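Local coordinates for protein separin (Saccharomyces cerevisiae, PDB 5U1T) that cleaves the MCD1/SCC1 subunit of cohesin at the onset of anaphase, acting as a caspase-like cysteine protease that securin holds inactive for most of the cell cycle, at residues L61-M67 and D548-L552; N1464-G1470 and A1490-G1496; I355-I359 and V397-A401. One frame throughout, in Å; residues are numbered along the deposited sequence.

Contact 1 of 3, residues L61-M67 and D548-L552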
ATOM      1  N   LEU A  61     -28.657  37.439   3.985  1.00 53.05           N
ATOM      2  CA  LEU A  61     -28.497  36.294   3.104  1.00 55.99           C
ATOM      3  C   LEU A  61     -27.308  36.484   2.186  1.00 56.78           C
ATOM      4  O   LEU A  61     -26.470  35.597   2.059  1.00 63.59           O
ATOM      5  CB  LEU A  61     -29.751  36.054   2.265  1.00 54.49           C
ATOM      6  CG  LEU A  61     -29.511  34.821   1.397  1.00 61.29           C
ATOM      7  CD1 LEU A  61     -30.523  33.729   1.689  1.00 65.33           C
ATOM      8  CD2 LEU A  61     -29.502  35.171  -0.103  1.00 58.29           C
ATOM      9  N   LEU A  62     -27.251  37.645   1.551  1.00 52.08           N
ATOM     10  CA  LEU A  62     -26.238  37.957   0.566  1.00 50.05           C
ATOM     11  C   LEU A  62     -24.851  37.898   1.171  1.00 52.56           C
ATOM     12  O   LEU A  62     -23.892  37.467   0.534  1.00 55.78           O
ATOM     13  CB  LEU A  62     -26.510  39.336  -0.032  1.00 47.66           C
ATOM     14  CG  LEU A  62     -27.682  39.275  -1.002  1.00 48.10           C
ATOM     15  CD1 LEU A  62     -27.999  40.654  -1.531  1.00 52.83           C
ATOM     16  CD2 LEU A  62     -27.353  38.315  -2.124  1.00 44.72           C
ATOM     17  N   LYS A  63     -24.764  38.344   2.410  1.00 50.01           N
ATOM     18  CA  LYS A  63     -23.524  38.367   3.142  1.00 52.83           C
ATOM     19  C   LYS A  63     -23.146  36.947   3.479  1.00 57.45           C
ATOM     20  O   LYS A  63     -21.973  36.571   3.429  1.00 57.30           O
ATOM     21  CB  LYS A  63     -23.678  39.193   4.415  1.00 46.71           C
ATOM     22  CG  LYS A  63     -22.400  39.463   5.132  1.00 47.95           C
ATOM     23  CD  LYS A  63     -22.530  40.705   5.980  1.00 53.53           C
ATOM     24  CE  LYS A  63     -23.390  40.466   7.226  1.00 47.57           C
ATOM     25  NZ  LYS A  63     -22.616  39.833   8.335  1.00 54.37           N
ATOM     26  N   SER A  64     -24.149  36.151   3.825  1.00 51.44           N
ATOM     27  CA  SER A  64     -23.876  34.815   4.293  1.00 51.62           C
ATOM     28  C   SER A  64     -23.431  33.905   3.158  1.00 57.02           C
ATOM     29  O   SER A  64     -22.654  32.980   3.384  1.00 52.87           O
ATOM     30  CB  SER A  64     -25.092  34.230   4.969  1.00 49.17           C
ATOM     31  OG  SER A  64     -24.756  32.994   5.549  1.00 56.26           O
ATOM     32  N   HIS A  65     -23.917  34.167   1.946  1.00 46.93           N
ATOM     33  CA  HIS A  65     -23.612  33.302   0.815  1.00 51.41           C
ATOM     34  C   HIS A  65     -22.549  33.906  -0.076  1.00 51.99           C
ATOM     35  O   HIS A  65     -22.459  33.559  -1.238  1.00 44.37           O
ATOM     36  CB  HIS A  65     -24.873  33.023  -0.011  1.00 53.04           C
ATOM     37  CG  HIS A  65     -25.964  32.349   0.761  1.00 50.91           C
ATOM     38  ND1 HIS A  65     -27.163  31.982   0.185  1.00 51.58           N
ATOM     39  CD2 HIS A  65     -26.040  31.970   2.061  1.00 53.52           C
ATOM     40  CE1 HIS A  65     -27.931  31.412   1.101  1.00 55.09           C
ATOM     41  NE2 HIS A  65     -27.268  31.384   2.244  1.00 53.89           N
ATOM     42  N   HIS A  66     -21.792  34.851   0.478  1.00 54.41           N
ATOM     43  CA  HIS A  66     -20.726  35.574  -0.232  1.00 53.85           C
ATOM     44  C   HIS A  66     -21.111  36.220  -1.584  1.00 49.06           C
ATOM     45  O   HIS A  66     -20.253  36.476  -2.415  1.00 54.33           O
ATOM     46  CB  HIS A  66     -19.529  34.626  -0.431  1.00 55.11           C
ATOM     47  CG  HIS A  66     -18.757  34.366   0.826  1.00 47.98           C
ATOM     48  ND1 HIS A  66     -17.379  34.358   0.867  1.00 50.26           N
ATOM     49  CD2 HIS A  66     -19.172  34.146   2.094  1.00 48.10           C
ATOM     50  CE1 HIS A  66     -16.979  34.138   2.107  1.00 46.14           C
ATOM     51  NE2 HIS A  66     -18.050  34.009   2.868  1.00 45.67           N
ATOM     52  N   MET A  67     -22.389  36.504  -1.793  1.00 46.69           N
ATOM     53  CA  MET A  67     -22.860  37.080  -3.047  1.00 47.65           C
ATOM     54  C   MET A  67     -22.749  38.617  -3.047  1.00 55.42           C
ATOM     55  O   MET A  67     -23.757  39.326  -2.912  1.00 57.87           O
ATOM     56  CB  MET A  67     -24.308  36.660  -3.283  1.00 51.69           C
ATOM     57  CG  MET A  67     -24.475  35.220  -3.646  1.00 51.64           C
ATOM     58  SD  MET A  67     -23.705  34.944  -5.256  1.00 53.27           S
ATOM     59  CE  MET A  67     -25.099  35.199  -6.346  1.00 54.56           C
ATOM     60  N   ASP A 548     -30.152  26.897  -4.009  1.00 80.50           N
ATOM     61  CA  ASP A 548     -30.290  28.292  -3.598  1.00 69.14           C
ATOM     62  C   ASP A 548     -30.020  29.143  -4.821  1.00 66.92           C
ATOM     63  O   ASP A 548     -29.053  28.908  -5.556  1.00 62.18           O
ATOM     64  CB  ASP A 548     -29.338  28.657  -2.456  1.00 59.15           C
ATOM     65  CG  ASP A 548     -29.563  27.811  -1.224  1.00 72.68           C
ATOM     66  OD1 ASP A 548     -29.529  26.570  -1.341  1.00 77.62           O
ATOM     67  OD2 ASP A 548     -29.791  28.366  -0.131  1.00 81.13           O
ATOM     68  N   LYS A 549     -30.883  30.127  -5.044  1.00 70.93           N
ATOM     69  CA  LYS A 549     -30.750  30.981  -6.213  1.00 69.88           C
ATOM     70  C   LYS A 549     -29.488  31.841  -6.099  1.00 61.79           C
ATOM     71  O   LYS A 549     -28.693  31.932  -7.036  1.00 65.40           O
ATOM     72  CB  LYS A 549     -32.014  31.824  -6.390  1.00 73.60           C
ATOM     73  CG  LYS A 549     -33.239  30.987  -6.838  1.00 80.92           C
ATOM     74  CD  LYS A 549     -34.595  31.635  -6.452  1.00 95.60           C
ATOM     75  CE  LYS A 549     -34.896  32.920  -7.251  1.00 97.39           C
ATOM     76  NZ  LYS A 549     -36.255  33.494  -6.942  1.00 87.76           N
ATOM     77  N   LEU A 550     -29.268  32.404  -4.923  1.00 58.53           N
ATOM     78  CA  LEU A 550     -28.125  33.274  -4.702  1.00 56.23           C
ATOM     79  C   LEU A 550     -27.095  32.607  -3.808  1.00 56.57           C
ATOM     80  O   LEU A 550     -27.290  32.511  -2.596  1.00 61.16           O
ATOM     81  CB  LEU A 550     -28.587  34.597  -4.081  1.00 60.11           C
ATOM     82  CG  LEU A 550     -29.692  35.309  -4.883  1.00 60.43           C
ATOM     83  CD1 LEU A 550     -30.112  36.607  -4.219  1.00 53.17           C
ATOM     84  CD2 LEU A 550     -29.261  35.561  -6.336  1.00 51.65           C
ATOM     85  N   HIS A 551     -25.994  32.151  -4.382  1.00 54.52           N
ATOM     86  CA  HIS A 551     -24.934  31.587  -3.565  1.00 50.75           C
ATOM     87  C   HIS A 551     -23.633  31.602  -4.326  1.00 47.03           C
ATOM     88  O   HIS A 551     -23.623  31.272  -5.502  1.00 56.35           O
ATOM     89  CB  HIS A 551     -25.291  30.164  -3.138  1.00 55.39           C
ATOM     90  CG  HIS A 551     -24.681  29.755  -1.831  1.00 48.24           C
ATOM     91  ND1 HIS A 551     -23.333  29.868  -1.572  1.00 49.62           N
ATOM     92  CD2 HIS A 551     -25.239  29.248  -0.710  1.00 48.36           C
ATOM     93  CE1 HIS A 551     -23.085  29.452  -0.343  1.00 50.49           C
ATOM     94  NE2 HIS A 551     -24.227  29.068   0.199  1.00 50.44           N
ATOM     95  N   LEU A 552     -22.540  31.992  -3.681  1.00 45.92           N
ATOM     96  CA  LEU A 552     -21.234  31.953  -4.330  1.00 50.64           C
ATOM     97  C   LEU A 552     -20.908  30.509  -4.713  1.00 57.43           C
ATOM     98  O   LEU A 552     -20.290  30.241  -5.748  1.00 53.65           O
ATOM     99  CB  LEU A 552     -20.131  32.519  -3.435  1.00 47.66           C
ATOM    100  CG  LEU A 552     -18.729  32.440  -4.045  1.00 48.50           C
ATOM    101  CD1 LEU A 552     -18.640  33.327  -5.255  1.00 49.09           C
ATOM    102  CD2 LEU A 552     -17.643  32.799  -3.066  1.00 49.25           C
TER
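Asp548 meets His65 at the start of segment 548-552: its OD2 lies 3.8 Å from His65 CE1, with carboxylate and ring planes steeply inclined to each other. This is proximity without a hydrogen bond. The carbonyl O of Leu550 accepts a hydrogen bond of 2.8 Å from His65 ND1. The N-H...O angle is 161° and the oxygen sits in the plane of the imidazole, at its edge. The side chain of Leu550 is packed by three apolar groups. Leu61 CD2 reaches its CB, Leu62 CD2 comes to 3.9 Å from its CD1, and Met67 CE approaches its CD2. With CG of His551 anti to its own backbone N (chi1 -151°), the ring swings back over His65 as an offset stack, centroids 4.2 Å apart and planes 15° from parallel. His65 CB stands 3.7 Å from the centre of the His551 ring, over its face, while His551 CD2 lies over the rim of the His65 ring and Leu61 CG lies over the other face of that ring. The Met67 chain bends at chi2 and chi3, which lays SD 3.5 Å from the carbonyl C of His551. Leu552 ends the run with a backbone hydrogen bond of 2.9 Å from its N to His65 O, and its CB rests against His66 CB. The His66 ring extends beyond the contact and hydrogen-bonds Ser500 through NE2. Nearby, His551 hydrogen-bonds Glu501 through NE2 and accepts from the backbone N of Leu553 at ND1. His65, just past the end of helix 48-64, thus ties that end to the loop through both its ring and its carbonyl. The ND1-H...O bond to Leu550 O, with the stack, limits rotation of the ring, and the neighbouring Asp548 carboxylate would be expected to favour a positive charge on the His65 ring.

Contact 2 of 3, residues N1464-G1470 and A1490-G1496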
ATOM      1  N   ASN A1464      21.715 -43.158  21.901  1.00 86.75           N
ATOM      2  CA  ASN A1464      22.136 -44.148  20.920  1.00 83.34           C
ATOM      3  C   ASN A1464      20.918 -44.748  20.234  1.00 79.91           C
ATOM      4  O   ASN A1464      20.996 -45.261  19.116  1.00 73.61           O
ATOM      5  CB  ASN A1464      22.960 -45.248  21.577  1.00 84.54           C
ATOM      6  CG  ASN A1464      24.290 -44.750  22.083  1.00 87.85           C
ATOM      7  OD1 ASN A1464      24.683 -45.030  23.221  1.00 92.54           O
ATOM      8  ND2 ASN A1464      24.991 -43.993  21.245  1.00 78.74           N
ATOM      9  N   LEU A1465      19.789 -44.684  20.928  1.00 79.15           N
ATOM     10  CA  LEU A1465      18.530 -45.164  20.393  1.00 75.48           C
ATOM     11  C   LEU A1465      17.360 -44.367  20.948  1.00 77.42           C
ATOM     12  O   LEU A1465      17.278 -44.121  22.149  1.00 79.15           O
ATOM     13  CB  LEU A1465      18.343 -46.639  20.714  1.00 76.07           C
ATOM     14  CG  LEU A1465      16.956 -47.162  20.358  1.00 79.62           C
ATOM     15  CD1 LEU A1465      16.738 -47.067  18.861  1.00 79.16           C
ATOM     16  CD2 LEU A1465      16.786 -48.583  20.834  1.00 79.95           C
ATOM     17  N   PHE A1466      16.458 -43.958  20.068  1.00 70.56           N
ATOM     18  CA  PHE A1466      15.225 -43.322  20.493  1.00 73.74           C
ATOM     19  C   PHE A1466      14.015 -44.163  20.106  1.00 70.26           C
ATOM     20  O   PHE A1466      13.816 -44.445  18.928  1.00 71.76           O
ATOM     21  CB  PHE A1466      15.103 -41.934  19.880  1.00 72.20           C
ATOM     22  CG  PHE A1466      13.812 -41.264  20.194  1.00 71.30           C
ATOM     23  CD1 PHE A1466      13.634 -40.616  21.400  1.00 72.86           C
ATOM     24  CD2 PHE A1466      12.764 -41.295  19.297  1.00 71.98           C
ATOM     25  CE1 PHE A1466      12.437 -40.005  21.698  1.00 74.05           C
ATOM     26  CE2 PHE A1466      11.563 -40.688  19.591  1.00 72.31           C
ATOM     27  CZ  PHE A1466      11.400 -40.037  20.787  1.00 72.34           C
ATOM     28  N   VAL A1467      13.205 -44.580  21.077  1.00 66.95           N
ATOM     29  CA  VAL A1467      11.987 -45.313  20.733  1.00 69.13           C
ATOM     30  C   VAL A1467      10.759 -44.654  21.365  1.00 72.03           C
ATOM     31  O   VAL A1467      10.805 -44.198  22.502  1.00 73.70           O
ATOM     32  CB  VAL A1467      12.085 -46.815  21.123  1.00 69.12           C
ATOM     33  CG1 VAL A1467      13.494 -47.165  21.543  1.00 70.37           C
ATOM     34  CG2 VAL A1467      11.068 -47.199  22.185  1.00 68.69           C
ATOM     35  N   TYR A1468       9.676 -44.579  20.590  1.00 74.57           N
ATOM     36  CA  TYR A1468       8.484 -43.817  20.957  1.00 71.58           C
ATOM     37  C   TYR A1468       7.208 -44.574  20.619  1.00 70.34           C
ATOM     38  O   TYR A1468       6.988 -44.913  19.473  1.00 72.46           O
ATOM     39  CB  TYR A1468       8.490 -42.464  20.241  1.00 68.76           C
ATOM     40  CG  TYR A1468       7.195 -41.662  20.325  1.00 77.36           C
ATOM     41  CD1 TYR A1468       6.174 -41.835  19.391  1.00 75.71           C
ATOM     42  CD2 TYR A1468       7.008 -40.714  21.315  1.00 72.70           C
ATOM     43  CE1 TYR A1468       4.999 -41.095  19.458  1.00 74.72           C
ATOM     44  CE2 TYR A1468       5.838 -39.967  21.387  1.00 75.19           C
ATOM     45  CZ  TYR A1468       4.840 -40.159  20.456  1.00 77.18           C
ATOM     46  OH  TYR A1468       3.683 -39.413  20.535  1.00 75.78           O
ATOM     47  N   ILE A1469       6.361 -44.812  21.614  1.00 69.54           N
ATOM     48  CA  ILE A1469       5.069 -45.460  21.392  1.00 72.12           C
ATOM     49  C   ILE A1469       3.890 -44.558  21.811  1.00 74.11           C
ATOM     50  O   ILE A1469       3.721 -44.230  22.978  1.00 74.91           O
ATOM     51  CB  ILE A1469       4.983 -46.804  22.155  1.00 72.07           C
ATOM     52  CG1 ILE A1469       6.226 -47.656  21.886  1.00 67.95           C
ATOM     53  CG2 ILE A1469       3.715 -47.555  21.791  1.00 65.37           C
ATOM     54  CD1 ILE A1469       6.123 -49.053  22.397  1.00 71.73           C
ATOM     55  N   GLY A1470       3.071 -44.170  20.847  1.00 73.00           N
ATOM     56  CA  GLY A1470       1.939 -43.299  21.098  1.00 75.51           C
ATOM     57  C   GLY A1470       1.577 -42.708  19.755  1.00 76.62           C
ATOM     58  O   GLY A1470       2.167 -43.113  18.755  1.00 78.87           O
ATOM     59  N   ALA A1490      19.166 -39.501  17.070  1.00 68.32           N
ATOM     60  CA  ALA A1490      19.242 -40.930  17.306  1.00 77.73           C
ATOM     61  C   ALA A1490      18.333 -41.676  16.349  1.00 75.38           C
ATOM     62  O   ALA A1490      17.251 -41.190  16.019  1.00 68.96           O
ATOM     63  CB  ALA A1490      18.868 -41.256  18.755  1.00 75.56           C
ATOM     64  N   PRO A1491      18.778 -42.861  15.907  1.00 73.36           N
ATOM     65  CA  PRO A1491      17.922 -43.820  15.203  1.00 67.95           C
ATOM     66  C   PRO A1491      16.581 -43.945  15.922  1.00 66.60           C
ATOM     67  O   PRO A1491      16.560 -44.284  17.095  1.00 71.42           O
ATOM     68  CB  PRO A1491      18.726 -45.122  15.278  1.00 72.05           C
ATOM     69  CG  PRO A1491      20.147 -44.675  15.312  1.00 68.35           C
ATOM     70  CD  PRO A1491      20.151 -43.372  16.088  1.00 72.47           C
ATOM     71  N   SER A1492      15.478 -43.656  15.249  1.00 68.99           N
ATOM     72  CA  SER A1492      14.199 -43.594  15.939  1.00 68.85           C
ATOM     73  C   SER A1492      13.200 -44.674  15.518  1.00 67.18           C
ATOM     74  O   SER A1492      12.989 -44.916  14.332  1.00 70.95           O
ATOM     75  CB  SER A1492      13.584 -42.215  15.735  1.00 65.66           C
ATOM     76  OG  SER A1492      14.496 -41.209  16.127  1.00 64.15           O
ATOM     77  N   PHE A1493      12.601 -45.329  16.508  1.00 65.91           N
ATOM     78  CA  PHE A1493      11.462 -46.214  16.278  1.00 68.67           C
ATOM     79  C   PHE A1493      10.149 -45.465  16.564  1.00 66.95           C
ATOM     80  O   PHE A1493       9.611 -45.538  17.668  1.00 68.61           O
ATOM     81  CB  PHE A1493      11.556 -47.477  17.153  1.00 69.94           C
ATOM     82  CG  PHE A1493      12.638 -48.438  16.737  1.00 74.67           C
ATOM     83  CD1 PHE A1493      12.553 -49.129  15.547  1.00 77.31           C
ATOM     84  CD2 PHE A1493      13.733 -48.663  17.542  1.00 78.49           C
ATOM     85  CE1 PHE A1493      13.548 -50.017  15.164  1.00 77.50           C
ATOM     86  CE2 PHE A1493      14.730 -49.557  17.158  1.00 81.93           C
ATOM     87  CZ  PHE A1493      14.636 -50.228  15.969  1.00 73.37           C
ATOM     88  N   LEU A1494       9.647 -44.731  15.577  1.00 64.92           N
ATOM     89  CA  LEU A1494       8.379 -44.013  15.712  1.00 66.55           C
ATOM     90  C   LEU A1494       7.189 -44.967  15.615  1.00 65.07           C
ATOM     91  O   LEU A1494       6.406 -44.891  14.666  1.00 70.72           O
ATOM     92  CB  LEU A1494       8.256 -42.927  14.625  1.00 68.61           C
ATOM     93  CG  LEU A1494       8.728 -41.500  14.900  1.00 67.30           C
ATOM     94  CD1 LEU A1494      10.196 -41.464  15.197  1.00 66.61           C
ATOM     95  CD2 LEU A1494       8.413 -40.594  13.727  1.00 64.76           C
ATOM     96  N   LEU A1495       7.042 -45.869  16.576  1.00 66.99           N
ATOM     97  CA  LEU A1495       6.020 -46.918  16.469  1.00 73.13           C
ATOM     98  C   LEU A1495       4.608 -46.443  16.851  1.00 72.60           C
ATOM     99  O   LEU A1495       4.010 -46.968  17.791  1.00 71.51           O
ATOM    100  CB  LEU A1495       6.399 -48.118  17.341  1.00 67.58           C
ATOM    101  CG  LEU A1495       7.879 -48.508  17.398  1.00 73.55           C
ATOM    102  CD1 LEU A1495       8.134 -49.664  18.380  1.00 67.67           C
ATOM    103  CD2 LEU A1495       8.378 -48.858  16.016  1.00 65.81           C
ATOM    104  N   GLY A1496       4.071 -45.468  16.122  1.00 70.93           N
ATOM    105  CA  GLY A1496       2.724 -44.985  16.388  1.00 70.24           C
ATOM    106  C   GLY A1496       1.875 -44.764  15.145  1.00 70.66           C
ATOM    107  O   GLY A1496       2.396 -44.751  14.031  1.00 67.63           O
TER
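Phe1493 and Val1467 are paired across two parallel strands, and their side chains share one face of the sheet. CB of Phe1493 lies 4.1 Å from Val1467 CB; CG, anti to the carbonyl carbon (chi1 -71°), then carries the ring toward Leu1465. Further out, CD2 and then CE2 run past the methyl CD1 of Leu1465, which comes to 3.6 Å from Phe1493 CE2; the two side chains cross at about a right angle. Val1467 CG1 meets the ring at its edge, and the ring also packs on Leu1544 and Met1548 of helix 1534-1548. The other face carries Phe1466 and Ser1492. Ser1492 OG gives a hydrogen bond of 2.8 Å to Ala1490 O and also approaches Phe1466 CD2 at 3.6 Å, while the Ala1490 methyl touches Phe1466 CB. An alanine in place of Ser1492 would probably leave the Ala1490 carbonyl without this donor and take the hydroxyl, though not CB, from beside Phe1466 CD2. The backbones are joined by a parallel ladder: Phe1466 N binds Pro1491 O at 3.0 Å, Phe1493 N binds Phe1466 O at 2.8 Å, and Tyr1468 N binds Phe1493 O at 3.1 Å. Beyond it, Leu1494 and Leu1495 each centre an inverse gamma turn, and the bond from Leu1495 N to Tyr1468 O is weak. Segment 1490-1496 runs straight into Cys1497, probably the catalytic cysteine. The two strands of a beta-alpha-beta unit, neighbours in the middle of a six-stranded sheet, are joined in this way, and the strand order 2-1-3-4-5-6 fits the caspase-like fold of clan CD peptidases.

Contact 3 of 3, residues I355-I359 and V397-A401; sequences INSNI and VLFNA
The first torsions of Asn356 and Asn400 turn their amides toward each other. CG of Asn356 lies anti to the backbone N (chi1 -170°), whereas that of Asn400 lies anti to the carbonyl carbon (chi1 -67°). The amide planes are close to parallel, 18° apart. Asn400 ND2 donates to Asn356 OD1 over 3.1 Å; the acceptor is close to the plane of the Asn400 amide, but the donor is tilted from the carbonyl plane of Asn356. Asn400 has a second polar partner, since its OD1 accepts a hydrogen bond from the backbone of another protein's chain. Beside this hydrogen-bonded pair the packing is apolar. Val397 uses both branches, CG1 meeting Ile355 CG2 at 4.0 Å and CG2 meeting Asn356 CB at 3.9 Å. Past the end of its helix, Ile359 reaches across with CD1, which touches Asn400 CB at 3.6 Å, while its CG2 lies beside Ala401. The contact thus sets the C-terminal end of helix 342-357 against helix 388-404. Helix 365-384 packs on Ile355 and Val397 through Leu371, Leu374 and Leu375, and Phe410 of helix 408-425 reaches Ala401.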
ATOM      1  N   ILE A 355       8.210  56.085  22.621  1.00 95.52           N
ATOM      2  CA  ILE A 355       7.105  55.472  23.330  1.00 93.09           C
ATOM      3  C   ILE A 355       7.383  54.006  23.588  1.00 92.39           C
ATOM      4  O   ILE A 355       7.292  53.527  24.717  1.00 90.30           O
ATOM      5  CB  ILE A 355       5.811  55.578  22.545  1.00 91.67           C
ATOM      6  CG1 ILE A 355       5.451  57.031  22.272  1.00 90.37           C
ATOM      7  CG2 ILE A 355       4.707  54.932  23.301  1.00 87.99           C
ATOM      8  CD1 ILE A 355       4.376  57.136  21.218  1.00 93.08           C
ATOM      9  N   ASN A 356       7.724  53.298  22.522  1.00 91.60           N
ATOM     10  CA  ASN A 356       7.973  51.867  22.612  1.00 95.16           C
ATOM     11  C   ASN A 356       9.028  51.518  23.665  1.00 98.07           C
ATOM     12  O   ASN A 356       8.887  50.556  24.426  1.00 98.12           O
ATOM     13  CB  ASN A 356       8.403  51.331  21.252  1.00 91.23           C
ATOM     14  CG  ASN A 356       8.445  49.825  21.222  1.00 94.10           C
ATOM     15  OD1 ASN A 356       7.695  49.165  21.940  1.00 91.23           O
ATOM     16  ND2 ASN A 356       9.326  49.267  20.401  1.00 93.69           N
ATOM     17  N   SER A 357      10.075  52.332  23.715  1.00 99.01           N
ATOM     18  CA  SER A 357      11.208  52.074  24.591  1.00 95.19           C
ATOM     19  C   SER A 357      10.863  52.265  26.057  1.00 95.74           C
ATOM     20  O   SER A 357      11.521  51.705  26.934  1.00 93.40           O
ATOM     21  CB  SER A 357      12.371  52.985  24.216  1.00 94.34           C
ATOM     22  OG  SER A 357      12.594  52.951  22.818  1.00 93.41           O
ATOM     23  N   ASN A 358       9.834  53.058  26.323  1.00 96.69           N
ATOM     24  CA  ASN A 358       9.481  53.375  27.694  1.00 99.50           C
ATOM     25  C   ASN A 358       8.129  52.836  28.118  1.00 98.49           C
ATOM     26  O   ASN A 358       7.487  53.395  29.001  1.00102.04           O
ATOM     27  CB  ASN A 358       9.506  54.884  27.903  1.00102.00           C
ATOM     28  CG  ASN A 358      10.909  55.423  28.082  1.00103.13           C
ATOM     29  OD1 ASN A 358      11.230  56.521  27.627  1.00103.55           O
ATOM     30  ND2 ASN A 358      11.755  54.649  28.750  1.00106.27           N
ATOM     31  N   ILE A 359       7.690  51.750  27.499  1.00 96.89           N
ATOM     32  CA  ILE A 359       6.423  51.158  27.899  1.00 93.67           C
ATOM     33  C   ILE A 359       6.513  50.622  29.323  1.00 94.13           C
ATOM     34  O   ILE A 359       5.637  50.881  30.154  1.00 93.99           O
ATOM     35  CB  ILE A 359       6.004  50.033  26.964  1.00 91.85           C
ATOM     36  CG1 ILE A 359       5.881  50.558  25.536  1.00 89.97           C
ATOM     37  CG2 ILE A 359       4.690  49.444  27.423  1.00 87.33           C
ATOM     38  CD1 ILE A 359       5.617  49.479  24.523  1.00 84.27           C
ATOM     39  N   VAL A 397       3.374  48.760  18.873  1.00 75.46           N
ATOM     40  CA  VAL A 397       3.513  49.388  20.181  1.00 75.35           C
ATOM     41  C   VAL A 397       2.295  49.082  21.051  1.00 72.13           C
ATOM     42  O   VAL A 397       2.433  48.756  22.228  1.00 71.75           O
ATOM     43  CB  VAL A 397       3.729  50.908  20.051  1.00 79.27           C
ATOM     44  CG1 VAL A 397       3.717  51.588  21.422  1.00 74.25           C
ATOM     45  CG2 VAL A 397       5.044  51.166  19.345  1.00 76.58           C
ATOM     46  N   LEU A 398       1.110  49.152  20.460  1.00 71.83           N
ATOM     47  CA  LEU A 398      -0.109  48.775  21.163  1.00 71.36           C
ATOM     48  C   LEU A 398      -0.016  47.341  21.667  1.00 72.89           C
ATOM     49  O   LEU A 398      -0.365  47.062  22.817  1.00 69.22           O
ATOM     50  CB  LEU A 398      -1.338  48.942  20.260  1.00 72.41           C
ATOM     51  CG  LEU A 398      -1.908  50.354  20.097  1.00 63.30           C
ATOM     52  CD1 LEU A 398      -2.943  50.367  19.002  1.00 60.33           C
ATOM     53  CD2 LEU A 398      -2.506  50.819  21.406  1.00 64.86           C
ATOM     54  N   PHE A 399       0.468  46.437  20.817  1.00 72.02           N
ATOM     55  CA  PHE A 399       0.571  45.041  21.209  1.00 70.38           C
ATOM     56  C   PHE A 399       1.511  44.848  22.388  1.00 69.66           C
ATOM     57  O   PHE A 399       1.252  44.045  23.283  1.00 69.01           O
ATOM     58  CB  PHE A 399       1.052  44.172  20.058  1.00 71.83           C
ATOM     59  CG  PHE A 399       1.435  42.795  20.493  1.00 71.24           C
ATOM     60  CD1 PHE A 399       0.458  41.857  20.794  1.00 73.49           C
ATOM     61  CD2 PHE A 399       2.766  42.442  20.643  1.00 72.13           C
ATOM     62  CE1 PHE A 399       0.801  40.578  21.219  1.00 73.83           C
ATOM     63  CE2 PHE A 399       3.115  41.172  21.065  1.00 75.82           C
ATOM     64  CZ  PHE A 399       2.129  40.239  21.357  1.00 72.83           C
ATOM     65  N   ASN A 400       2.614  45.584  22.367  1.00 73.96           N
ATOM     66  CA  ASN A 400       3.619  45.480  23.413  1.00 76.44           C
ATOM     67  C   ASN A 400       3.117  45.997  24.750  1.00 74.03           C
ATOM     68  O   ASN A 400       3.427  45.434  25.799  1.00 76.16           O
ATOM     69  CB  ASN A 400       4.883  46.239  23.017  1.00 78.57           C
ATOM     70  CG  ASN A 400       5.596  45.612  21.837  1.00 80.31           C
ATOM     71  OD1 ASN A 400       5.422  44.426  21.527  1.00 78.88           O
ATOM     72  ND2 ASN A 400       6.419  46.412  21.171  1.00 85.20           N
ATOM     73  N   ALA A 401       2.351  47.080  24.711  1.00 70.93           N
ATOM     74  CA  ALA A 401       1.671  47.544  25.905  1.00 71.58           C
ATOM     75  C   ALA A 401       0.732  46.442  26.402  1.00 73.08           C
ATOM     76  O   ALA A 401       0.705  46.149  27.597  1.00 70.04           O
ATOM     77  CB  ALA A 401       0.909  48.834  25.630  1.00 74.18           C
TER

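Contacts 1 and 3 belong to the helical part of the chain, and contact 3 is nested in the long chain loop that contact 1 closes. Their centres are 43 Å apart and their nearest atoms about 25 Å, so the two do not touch. Contact 2 follows both in sequence and lies on the opposite side of the chain's centre, its centre 89 Å from that of contact 1 and 95 Å from that of contact 3. It is also the one beside the probable active site, its last residue immediately preceding Cys1497. Contacts 1 and 3 lie far from that cysteine, and contact 3 instead faces the chain of another protein.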